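Local coordinates for protein lectin (Pleurotus ostreatus, PDB 6T0Q) that is a mushroom lectin that binds calcium ions and N-acetyl-D-galactosamine and probably recognises galactose-type sugars, at residues 52-56 / 150-156; 64-68 / 105-110; 96-102 / 187-193. All coordinates share one frame; numbering follows the deposited sequence.

Contact 1 of 3, residues 52-56 / 150-156; sequences TRPFR and KTLRAAP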
loop_
_atom_site.group_PDB
_atom_site.type_symbol
_atom_site.label_atom_id
_atom_site.label_comp_id
_atom_site.label_asym_id
_atom_site.label_seq_id
_atom_site.Cartn_x
_atom_site.Cartn_y
_atom_site.Cartn_z
ATOM N N THR A 52 26.523 -17.260 30.942
ATOM C CA THR A 52 25.616 -16.339 30.272
ATOM C C THR A 52 24.903 -15.521 31.341
ATOM O O THR A 52 24.488 -16.063 32.371
ATOM C CB THR A 52 24.609 -17.105 29.401
ATOM O OG1 THR A 52 25.327 -17.915 28.460
ATOM C CG2 THR A 52 23.692 -16.144 28.645
ATOM N N ARG A 53 24.773 -14.212 31.115
ATOM C CA ARG A 53 24.232 -13.328 32.148
ATOM C C ARG A 53 23.263 -12.317 31.547
ATOM O O ARG A 53 23.500 -11.825 30.433
ATOM C CB ARG A 53 25.379 -12.589 32.870
ATOM C CG ARG A 53 26.319 -13.521 33.653
ATOM C CD ARG A 53 25.557 -14.170 34.810
ATOM N NE ARG A 53 26.406 -14.967 35.701
ATOM C CZ ARG A 53 26.389 -16.297 35.754
ATOM N NH1 ARG A 53 25.582 -16.987 34.958
ATOM N NH2 ARG A 53 27.180 -16.936 36.604
ATOM N N PRO A 54 22.172 -11.995 32.248
ATOM C CA PRO A 54 21.208 -11.013 31.742
ATOM C C PRO A 54 21.522 -9.586 32.164
ATOM O O PRO A 54 22.069 -9.331 33.237
ATOM C CB PRO A 54 19.892 -11.461 32.393
ATOM C CG PRO A 54 20.335 -11.949 33.746
ATOM C CD PRO A 54 21.714 -12.601 33.517
ATOM N N PHE A 55 21.130 -8.649 31.298
ATOM C CA PHE A 55 21.255 -7.217 31.558
ATOM C C PHE A 55 20.006 -6.525 31.032
ATOM O O PHE A 55 19.578 -6.801 29.908
ATOM C CB PHE A 55 22.525 -6.647 30.900
ATOM C CG PHE A 55 23.778 -7.340 31.359
ATOM C CD1 PHE A 55 24.433 -6.919 32.512
ATOM C CD2 PHE A 55 24.253 -8.453 30.687
ATOM C CE1 PHE A 55 25.566 -7.586 32.975
ATOM C CE2 PHE A 55 25.397 -9.124 31.127
ATOM C CZ PHE A 55 26.049 -8.695 32.283
ATOM N N ARG A 56 19.428 -5.638 31.844
ATOM C CA ARG A 56 18.145 -5.008 31.550
ATOM C C ARG A 56 18.175 -3.549 31.966
ATOM O O ARG A 56 18.747 -3.201 33.002
ATOM C CB ARG A 56 16.979 -5.644 32.321
ATOM C CG ARG A 56 16.354 -6.855 31.724
ATOM C CD ARG A 56 15.316 -7.404 32.707
ATOM N NE ARG A 56 14.303 -6.416 33.095
ATOM C CZ ARG A 56 13.005 -6.532 32.818
ATOM N NH1 ARG A 56 12.567 -7.583 32.139
ATOM N NH2 ARG A 56 12.140 -5.600 33.219
ATOM N N LYS A 150 20.329 -3.400 35.343
ATOM C CA LYS A 150 20.173 -4.508 36.275
ATOM C C LYS A 150 20.735 -5.791 35.671
ATOM O O LYS A 150 20.726 -5.979 34.453
ATOM C CB LYS A 150 18.697 -4.710 36.646
ATOM C CG LYS A 150 18.091 -3.563 37.478
ATOM C CD LYS A 150 18.999 -3.193 38.648
ATOM C CE LYS A 150 18.257 -2.361 39.715
ATOM N NZ LYS A 150 17.167 -3.123 40.409
ATOM N N THR A 151 21.221 -6.678 36.537
ATOM C CA THR A 151 21.752 -7.961 36.102
ATOM C C THR A 151 21.409 -9.020 37.144
ATOM O O THR A 151 20.729 -8.743 38.140
ATOM C CB THR A 151 23.270 -7.879 35.865
ATOM O OG1 THR A 151 23.730 -9.090 35.254
ATOM C CG2 THR A 151 24.012 -7.683 37.172
ATOM N N LEU A 152 21.878 -10.246 36.906
ATOM C CA LEU A 152 21.808 -11.316 37.896
ATOM C C LEU A 152 23.105 -12.107 37.862
ATOM O O LEU A 152 23.734 -12.237 36.813
ATOM C CB LEU A 152 20.646 -12.290 37.641
ATOM C CG LEU A 152 19.192 -11.859 37.806
ATOM C CD1 LEU A 152 18.301 -13.017 37.386
ATOM C CD2 LEU A 152 18.895 -11.454 39.237
ATOM N N ARG A 153 23.492 -12.649 39.013
ATOM C CA ARG A 153 24.628 -13.568 39.072
ATOM C C ARG A 153 24.192 -14.994 38.771
ATOM O O ARG A 153 24.464 -15.916 39.538
ATOM C CB ARG A 153 25.302 -13.495 40.438
ATOM C CG ARG A 153 25.843 -12.137 40.806
ATOM C CD ARG A 153 26.656 -12.215 42.094
ATOM N NE ARG A 153 27.282 -10.942 42.417
ATOM C CZ ARG A 153 28.480 -10.826 42.980
ATOM N NH1 ARG A 153 29.187 -11.908 43.276
ATOM N NH2 ARG A 153 28.971 -9.626 43.244
ATOM N N ALA A 154 23.509 -15.181 37.647
ATOM C CA ALA A 154 22.923 -16.464 37.286
ATOM C C ALA A 154 22.522 -16.388 35.823
ATOM O O ALA A 154 22.466 -15.304 35.235
ATOM C CB ALA A 154 21.721 -16.801 38.182
ATOM N N ALA A 155 22.262 -17.553 35.231
ATOM C CA ALA A 155 21.822 -17.594 33.847
ATOM C C ALA A 155 20.545 -16.767 33.681
ATOM O O ALA A 155 19.773 -16.610 34.630
ATOM C CB ALA A 155 21.574 -19.035 33.406
ATOM N N PRO A 156 20.311 -16.202 32.500
ATOM C CA PRO A 156 19.101 -15.395 32.290
ATOM C C PRO A 156 17.851 -16.218 32.552
ATOM O O PRO A 156 17.674 -17.289 31.954
ATOM C CB PRO A 156 19.198 -14.994 30.812
ATOM C CG PRO A 156 20.665 -15.065 30.502
ATOM C CD PRO A 156 21.172 -16.230 31.308
#
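Thr-151 and Pro-54 show how a side chain can extend a sparse backbone pairing. The hydroxyl of Thr-151, OG1, donates to Pro-54 O at 2.6 Å, meeting the carbonyl almost head-on. It can do so because OG1 stands opposite the backbone nitrogen (chi1 -172°), which also sets it over a face of the Phe-55 ring, 3.3 Å from Phe-55 CE1. Toward Arg-56 and Lys-150 the backbones bind directly in an antiparallel hydrogen-bonded pair: Arg-56 N donates to Lys-150 O at 2.9 Å and Lys-150 N to Arg-56 O at 2.8 Å. The Pro-54 ring packs against two apolar side chains, with CB 3.9 Å from Pro-156 CB and CG 3.9 Å from Leu-152 CB. Beside it, the guanidinium of Arg-53 lays one face on the peptide between Arg-153 and Ala-154, while its NH1 returns to Thr-52 O at 3.0 Å. Outside partners hold the charges: Glu-40 takes NH2 of Arg-53, Asp-167 takes NE of Arg-56, and carbonyls of Asp-167 and Trp-170 receive the Lys-150 ammonium. It is a short antiparallel edge pairing continued by loop 152-156, the weakly bonded strand 150-151 ending the five-stranded sheet within this chain, in a calcium-binding beta-sandwich.

Contact 2 of 3, residues 64-68 / 105-110; sequences GKCSV and LQPTWN. With NAG (2-acetamido-2-deoxy-beta-D-glucopyranose), chain E.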
loop_
_atom_site.group_PDB
_atom_site.type_symbol
_atom_site.label_atom_id
_atom_site.label_comp_id
_atom_site.label_asym_id
_atom_site.label_seq_id
_atom_site.Cartn_x
_atom_site.Cartn_y
_atom_site.Cartn_z
ATOM N N GLY A 64 7.505 15.537 27.661
ATOM C CA GLY A 64 7.235 16.477 26.597
ATOM C C GLY A 64 7.463 15.957 25.190
ATOM O O GLY A 64 7.139 16.669 24.232
ATOM N N LYS A 65 8.008 14.754 25.028
ATOM C CA LYS A 65 8.254 14.228 23.690
ATOM C C LYS A 65 8.141 12.712 23.698
ATOM O O LYS A 65 8.175 12.064 24.749
ATOM C CB LYS A 65 9.630 14.644 23.161
ATOM C CG LYS A 65 10.756 14.396 24.138
ATOM C CD LYS A 65 12.085 14.657 23.480
ATOM C CE LYS A 65 12.877 15.731 24.176
ATOM N NZ LYS A 65 14.312 15.608 23.805
ATOM N N CYS A 66 8.016 12.157 22.495
ATOM C CA CYS A 66 7.861 10.728 22.283
ATOM C C CYS A 66 9.092 10.185 21.577
ATOM O O CYS A 66 9.590 10.798 20.627
ATOM C CB CYS A 66 6.628 10.416 21.425
ATOM S SG CYS A 66 5.020 10.734 22.201
ATOM N N SER A 67 9.562 9.029 22.020
ATOM C CA SER A 67 10.616 8.345 21.296
ATOM C C SER A 67 10.024 7.667 20.068
ATOM O O SER A 67 8.878 7.199 20.086
ATOM C CB SER A 67 11.312 7.328 22.193
ATOM O OG SER A 67 10.372 6.577 22.927
ATOM N N VAL A 68 10.798 7.642 18.991
ATOM C CA VAL A 68 10.354 7.121 17.705
ATOM C C VAL A 68 11.151 5.882 17.301
ATOM O O VAL A 68 10.581 4.834 16.999
ATOM C CB VAL A 68 10.439 8.212 16.616
ATOM C CG1 VAL A 68 10.065 7.634 15.242
ATOM C CG2 VAL A 68 9.548 9.395 16.978
ATOM N N LEU A 105 10.603 2.217 18.363
ATOM C CA LEU A 105 10.476 2.321 19.812
ATOM C C LEU A 105 9.038 2.623 20.208
ATOM O O LEU A 105 8.251 3.149 19.417
ATOM C CB LEU A 105 11.394 3.417 20.373
ATOM C CG LEU A 105 12.891 3.153 20.196
ATOM C CD1 LEU A 105 13.680 4.313 20.803
ATOM C CD2 LEU A 105 13.271 1.824 20.851
ATOM N N GLN A 106 8.716 2.290 21.457
ATOM C CA GLN A 106 7.493 2.769 22.078
ATOM C C GLN A 106 7.643 4.246 22.444
ATOM O O GLN A 106 8.754 4.724 22.685
ATOM C CB GLN A 106 7.170 1.947 23.326
ATOM C CG GLN A 106 6.802 0.498 23.016
ATOM C CD GLN A 106 6.882 -0.401 24.232
ATOM O OE1 GLN A 106 7.261 0.033 25.327
ATOM N NE2 GLN A 106 6.533 -1.660 24.048
ATOM N N PRO A 107 6.536 4.991 22.498
ATOM C CA PRO A 107 6.649 6.450 22.675
ATOM C C PRO A 107 7.174 6.908 24.034
ATOM O O PRO A 107 7.887 7.919 24.079
ATOM C CB PRO A 107 5.213 6.941 22.436
ATOM C CG PRO A 107 4.351 5.722 22.608
ATOM C CD PRO A 107 5.175 4.586 22.110
ATOM N N THR A 108 6.858 6.239 25.147
ATOM C CA THR A 108 7.194 6.826 26.444
ATOM C C THR A 108 8.212 6.046 27.276
ATOM O O THR A 108 8.879 6.650 28.130
ATOM C CB THR A 108 5.923 7.027 27.290
ATOM O OG1 THR A 108 5.333 5.757 27.582
ATOM C CG2 THR A 108 4.918 7.887 26.535
ATOM N N TRP A 109 8.328 4.736 27.092
ATOM C CA TRP A 109 9.349 3.960 27.786
ATOM C C TRP A 109 9.718 2.771 26.915
ATOM O O TRP A 109 8.904 2.303 26.114
ATOM C CB TRP A 109 8.888 3.477 29.176
ATOM C CG TRP A 109 7.683 2.549 29.159
ATOM C CD1 TRP A 109 6.377 2.906 29.358
ATOM C CD2 TRP A 109 7.679 1.124 28.962
ATOM N NE1 TRP A 109 5.565 1.800 29.276
ATOM C CE2 TRP A 109 6.336 0.694 29.036
ATOM C CE3 TRP A 109 8.679 0.173 28.715
ATOM C CZ2 TRP A 109 5.962 -0.646 28.873
ATOM C CZ3 TRP A 109 8.306 -1.164 28.548
ATOM C CH2 TRP A 109 6.957 -1.558 28.633
ATOM N N ASN A 110 10.952 2.287 27.071
ATOM C CA ASN A 110 11.420 1.150 26.286
ATOM C C ASN A 110 12.325 0.267 27.130
ATOM O O ASN A 110 13.229 0.763 27.812
ATOM C CB ASN A 110 12.148 1.621 25.021
ATOM C CG ASN A 110 11.208 2.285 24.037
ATOM O OD1 ASN A 110 10.503 1.605 23.295
ATOM N ND2 ASN A 110 11.170 3.616 24.044
HETATM C C1 NAG E . 9.115 1.547 32.620
HETATM C C2 NAG E . 8.067 0.476 32.929
HETATM C C3 NAG E . 6.653 1.018 32.696
HETATM C C4 NAG E . 6.423 2.315 33.464
HETATM C C5 NAG E . 7.540 3.306 33.127
HETATM C C6 NAG E . 7.465 4.587 33.924
HETATM C C7 NAG E . 8.857 -1.824 32.627
HETATM C C8 NAG E . 9.035 -2.964 31.664
HETATM N N2 NAG E . 8.298 -0.717 32.130
HETATM O O3 NAG E . 5.724 0.022 33.105
HETATM O O5 NAG E . 8.835 2.729 33.390
HETATM O O6 NAG E . 7.966 4.398 35.240
HETATM O O7 NAG E . 9.215 -1.899 33.797
HETATM O O HOH W 1 6.841 5.881 19.159
HETATM O O HOH W 2 7.793 4.572 16.865
#
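The sheet-to-sheet turn of a beta-sandwich docks on Ser-67, at the start of strand 67-76, through Gln-106 and Pro-107; residues 105-108 carry the chain from strand 98-104 to strand 109-118. Ser-67 binds twice. Its N donates to Pro-107 O at 2.9 Å, and OG, brought round between the backbone nitrogen and carbonyl carbon (chi1 45°), donates to Gln-106 O in a very short bond whose exact length is doubtful. That carbonyl is shared, since Asn-110 ND2 also donates to Gln-106 O at 3.0 Å. The same amide answers with its oxygen: Gln-106 N binds Asn-110 OD1 at 2.7 Å on an in-plane lone pair, so the side chain of Asn-110 braces the turn from within, and Asn-85 adds a second bond to OD1. One residue along strand 67-76, Val-68 O accepts from Leu-105 N at 3.0 Å, the donor well above the carbonyl plane. At the other end the Pro-107 ring rests on Cys-66, CB 3.8 Å from Cys-66 SG, which is disulfide-bonded to Cys-16. Trp-109 turns away from this docking and offers one indole face to a bound N-acetylglucosamine, where its CE3 lies 3.5 Å from the sugar's amide nitrogen N2.

Contact 3 of 3, residues 96-102 / 187-193; sequences RQGQALF and PVLPPVL. With NAG (2-acetamido-2-deoxy-beta-D-glucopyranose), chain C.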
loop_
_atom_site.group_PDB
_atom_site.type_symbol
_atom_site.label_atom_id
_atom_site.label_comp_id
_atom_site.label_asym_id
_atom_site.label_seq_id
_atom_site.Cartn_x
_atom_site.Cartn_y
_atom_site.Cartn_z
ATOM N N ARG A 96 36.304 -5.872 19.082
ATOM C CA ARG A 96 37.143 -5.038 18.234
ATOM C C ARG A 96 36.304 -4.095 17.382
ATOM O O ARG A 96 36.738 -2.976 17.089
ATOM C CB ARG A 96 38.041 -5.912 17.347
ATOM C CG ARG A 96 38.993 -6.863 18.119
ATOM C CD ARG A 96 40.061 -6.139 18.961
ATOM N NE ARG A 96 41.006 -7.084 19.573
ATOM C CZ ARG A 96 41.966 -6.759 20.441
ATOM N NH1 ARG A 96 42.134 -5.497 20.829
ATOM N NH2 ARG A 96 42.760 -7.708 20.932
ATOM N N GLN A 97 35.104 -4.519 16.987
ATOM C CA GLN A 97 34.214 -3.692 16.182
ATOM C C GLN A 97 32.787 -3.836 16.695
ATOM O O GLN A 97 32.321 -4.952 16.939
ATOM C CB GLN A 97 34.278 -4.095 14.698
ATOM C CG GLN A 97 33.355 -3.275 13.804
ATOM C CD GLN A 97 33.411 -3.712 12.351
ATOM O OE1 GLN A 97 33.906 -2.986 11.490
ATOM N NE2 GLN A 97 32.893 -4.898 12.073
ATOM N N GLY A 98 32.090 -2.719 16.835
ATOM C CA GLY A 98 30.707 -2.769 17.270
ATOM C C GLY A 98 29.795 -3.309 16.178
ATOM O O GLY A 98 30.166 -3.421 15.008
ATOM N N GLN A 99 28.578 -3.662 16.590
ATOM C CA GLN A 99 27.522 -4.127 15.698
ATOM C C GLN A 99 26.407 -3.088 15.645
ATOM O O GLN A 99 25.916 -2.657 16.688
ATOM C CB GLN A 99 26.950 -5.458 16.182
ATOM C CG GLN A 99 25.750 -5.955 15.368
ATOM C CD GLN A 99 25.223 -7.269 15.902
ATOM O OE1 GLN A 99 24.940 -7.389 17.090
ATOM N NE2 GLN A 99 25.119 -8.271 15.039
ATOM N N ALA A 100 25.993 -2.708 14.438
ATOM C CA ALA A 100 24.919 -1.733 14.263
ATOM C C ALA A 100 23.559 -2.423 14.234
ATOM O O ALA A 100 23.380 -3.418 13.528
ATOM C CB ALA A 100 25.114 -0.946 12.968
ATOM N N LEU A 101 22.596 -1.878 14.978
ATOM C CA LEU A 101 21.222 -2.371 14.979
ATOM C C LEU A 101 20.277 -1.175 14.945
ATOM O O LEU A 101 20.584 -0.119 15.502
ATOM C CB LEU A 101 20.938 -3.236 16.221
ATOM C CG LEU A 101 21.812 -4.481 16.460
ATOM C CD1 LEU A 101 21.497 -5.084 17.820
ATOM C CD2 LEU A 101 21.592 -5.538 15.358
ATOM N N PHE A 102 19.114 -1.345 14.300
ATOM C CA PHE A 102 18.107 -0.287 14.192
ATOM C C PHE A 102 16.755 -0.838 14.622
ATOM O O PHE A 102 16.436 -1.990 14.315
ATOM C CB PHE A 102 18.001 0.252 12.750
ATOM C CG PHE A 102 19.309 0.745 12.182
ATOM C CD1 PHE A 102 20.167 -0.123 11.532
ATOM C CD2 PHE A 102 19.669 2.079 12.297
ATOM C CE1 PHE A 102 21.377 0.323 11.008
ATOM C CE2 PHE A 102 20.877 2.544 11.771
ATOM C CZ PHE A 102 21.730 1.666 11.129
ATOM N N PRO A 187 36.233 0.055 20.858
ATOM C CA PRO A 187 35.740 -0.637 19.659
ATOM C C PRO A 187 35.553 0.335 18.503
ATOM O O PRO A 187 35.115 1.474 18.688
ATOM C CB PRO A 187 34.400 -1.234 20.113
ATOM C CG PRO A 187 34.499 -1.307 21.620
ATOM C CD PRO A 187 35.305 -0.085 21.995
ATOM N N VAL A 188 35.903 -0.118 17.297
ATOM C CA VAL A 188 35.686 0.704 16.113
ATOM C C VAL A 188 34.219 0.606 15.717
ATOM O O VAL A 188 33.580 -0.445 15.867
ATOM C CB VAL A 188 36.614 0.285 14.955
ATOM C CG1 VAL A 188 38.072 0.192 15.430
ATOM C CG2 VAL A 188 36.168 -1.016 14.349
ATOM N N LEU A 189 33.669 1.711 15.247
ATOM C CA LEU A 189 32.281 1.713 14.827
ATOM C C LEU A 189 32.158 0.994 13.485
ATOM O O LEU A 189 32.999 1.186 12.607
ATOM C CB LEU A 189 31.775 3.151 14.714
ATOM C CG LEU A 189 31.762 3.964 16.016
ATOM C CD1 LEU A 189 31.445 5.441 15.757
ATOM C CD2 LEU A 189 30.757 3.371 17.009
ATOM N N PRO A 190 31.148 0.150 13.304
ATOM C CA PRO A 190 30.914 -0.454 11.988
ATOM C C PRO A 190 30.365 0.586 11.030
ATOM O O PRO A 190 29.949 1.672 11.464
ATOM C CB PRO A 190 29.862 -1.532 12.285
ATOM C CG PRO A 190 29.051 -0.915 13.380
ATOM C CD PRO A 190 30.050 -0.148 14.242
ATOM N N PRO A 191 30.318 0.294 9.731
ATOM C CA PRO A 191 29.600 1.186 8.813
ATOM C C PRO A 191 28.126 1.254 9.187
ATOM O O PRO A 191 27.571 0.309 9.751
ATOM C CB PRO A 191 29.802 0.524 7.439
ATOM C CG PRO A 191 30.079 -0.918 7.754
ATOM C CD PRO A 191 30.877 -0.882 9.032
ATOM N N VAL A 192 27.487 2.392 8.878
ATOM C CA VAL A 192 26.074 2.552 9.229
ATOM C C VAL A 192 25.232 1.452 8.586
ATOM O O VAL A 192 24.347 0.872 9.230
ATOM C CB VAL A 192 25.564 3.956 8.847
ATOM C CG1 VAL A 192 25.837 4.284 7.346
ATOM C CG2 VAL A 192 24.088 4.069 9.164
ATOM N N LEU A 193 25.508 1.138 7.321
ATOM C CA LEU A 193 24.872 0.073 6.553
ATOM C C LEU A 193 25.918 -0.524 5.626
ATOM O O LEU A 193 26.867 0.169 5.236
ATOM C CB LEU A 193 23.691 0.584 5.704
ATOM C CG LEU A 193 22.434 1.027 6.458
ATOM C CD1 LEU A 193 21.473 1.747 5.502
ATOM C CD2 LEU A 193 21.758 -0.186 7.095
HETATM C C1 NAG C . 16.622 -6.881 11.409
HETATM C C2 NAG C . 17.897 -6.730 12.252
HETATM C C3 NAG C . 18.665 -8.070 12.325
HETATM C C4 NAG C . 17.754 -9.246 12.669
HETATM C C5 NAG C . 16.516 -9.242 11.777
HETATM C C6 NAG C . 15.495 -10.292 12.171
HETATM C C7 NAG C . 19.084 -4.554 12.306
HETATM C C8 NAG C . 20.026 -3.655 11.564
HETATM N N2 NAG C . 18.761 -5.701 11.689
HETATM O O3 NAG C . 19.698 -7.984 13.302
HETATM O O4 NAG C . 18.389 -10.470 12.703
HETATM O O5 NAG C . 15.858 -7.973 11.889
HETATM O O6 NAG C . 15.031 -10.096 13.501
HETATM O O7 NAG C . 18.643 -4.257 13.397
HETATM O O HOH W 3 34.416 -0.465 10.941
#
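Val-188 O is the atom on which this contact is hung: Gly-98 N donates to it at 2.9 Å, nearly in line with the carbonyl, and Gln-97 CA approaches it at 3.3 Å in a CA-H...O contact. The neighbouring bond, Val-188 N to Arg-96 O at 3.0 Å, completes a single backbone bridge. Alongside, the extended Gln-97 side chain, with CG opposite the backbone nitrogen (chi1 179°), runs past Val-188 CG2 toward Pro-190, and a water donates to both Gln-97 OE1 and Leu-189 O. Beyond the bridge polar pairing gives way to packing. The Pro-190 ring lies against the Gly-98 carbonyl, its CG 3.2 Å from Gly-98 O, and against the methyl of Ala-100. Phe-102 directs its edge at a carbonyl, with CZ 3.3 Å from Val-192 O, while CE1 meets Leu-193 CD2 at 4.0 Å. Another part of that edge faces the acetyl methyl of a bound N-acetylglucosamine, whose O7 accepts from Phe-102 N at 3.1 Å. Residues 187-193 thus run beside strand 98-104, an outermost strand of its four-stranded sheet, and bond through Pro-190 and Val-192 to the C-terminal tail, while Phe-102 and Leu-193 pack on strands 229-239 and 287-296.

Contacts 1 and 3 each involve an outermost strand, whereas contact 2 sits on a turn between the two sheets. Contacts 1 and 2 both reach the five-stranded sheet, contacts 2 and 3 the four-stranded one. Measured from contact centre to chain centre, contact 3 lies about 9 Å away, contact 2 about 18 Å and contact 1 about 26 Å; yet contact 2 has no exposed touching residue, while the others have several. Charged side chains with outside partners mark contact 1, amide and hydroxyl bonds contact 2; contact 3 joins a two-bond backbone bridge to proline and Phe-102 packing. Bound N-acetylglucosamine lies against Trp-109 and Phe-102, and about 4 Å from the Arg-56 side chain in contact 1.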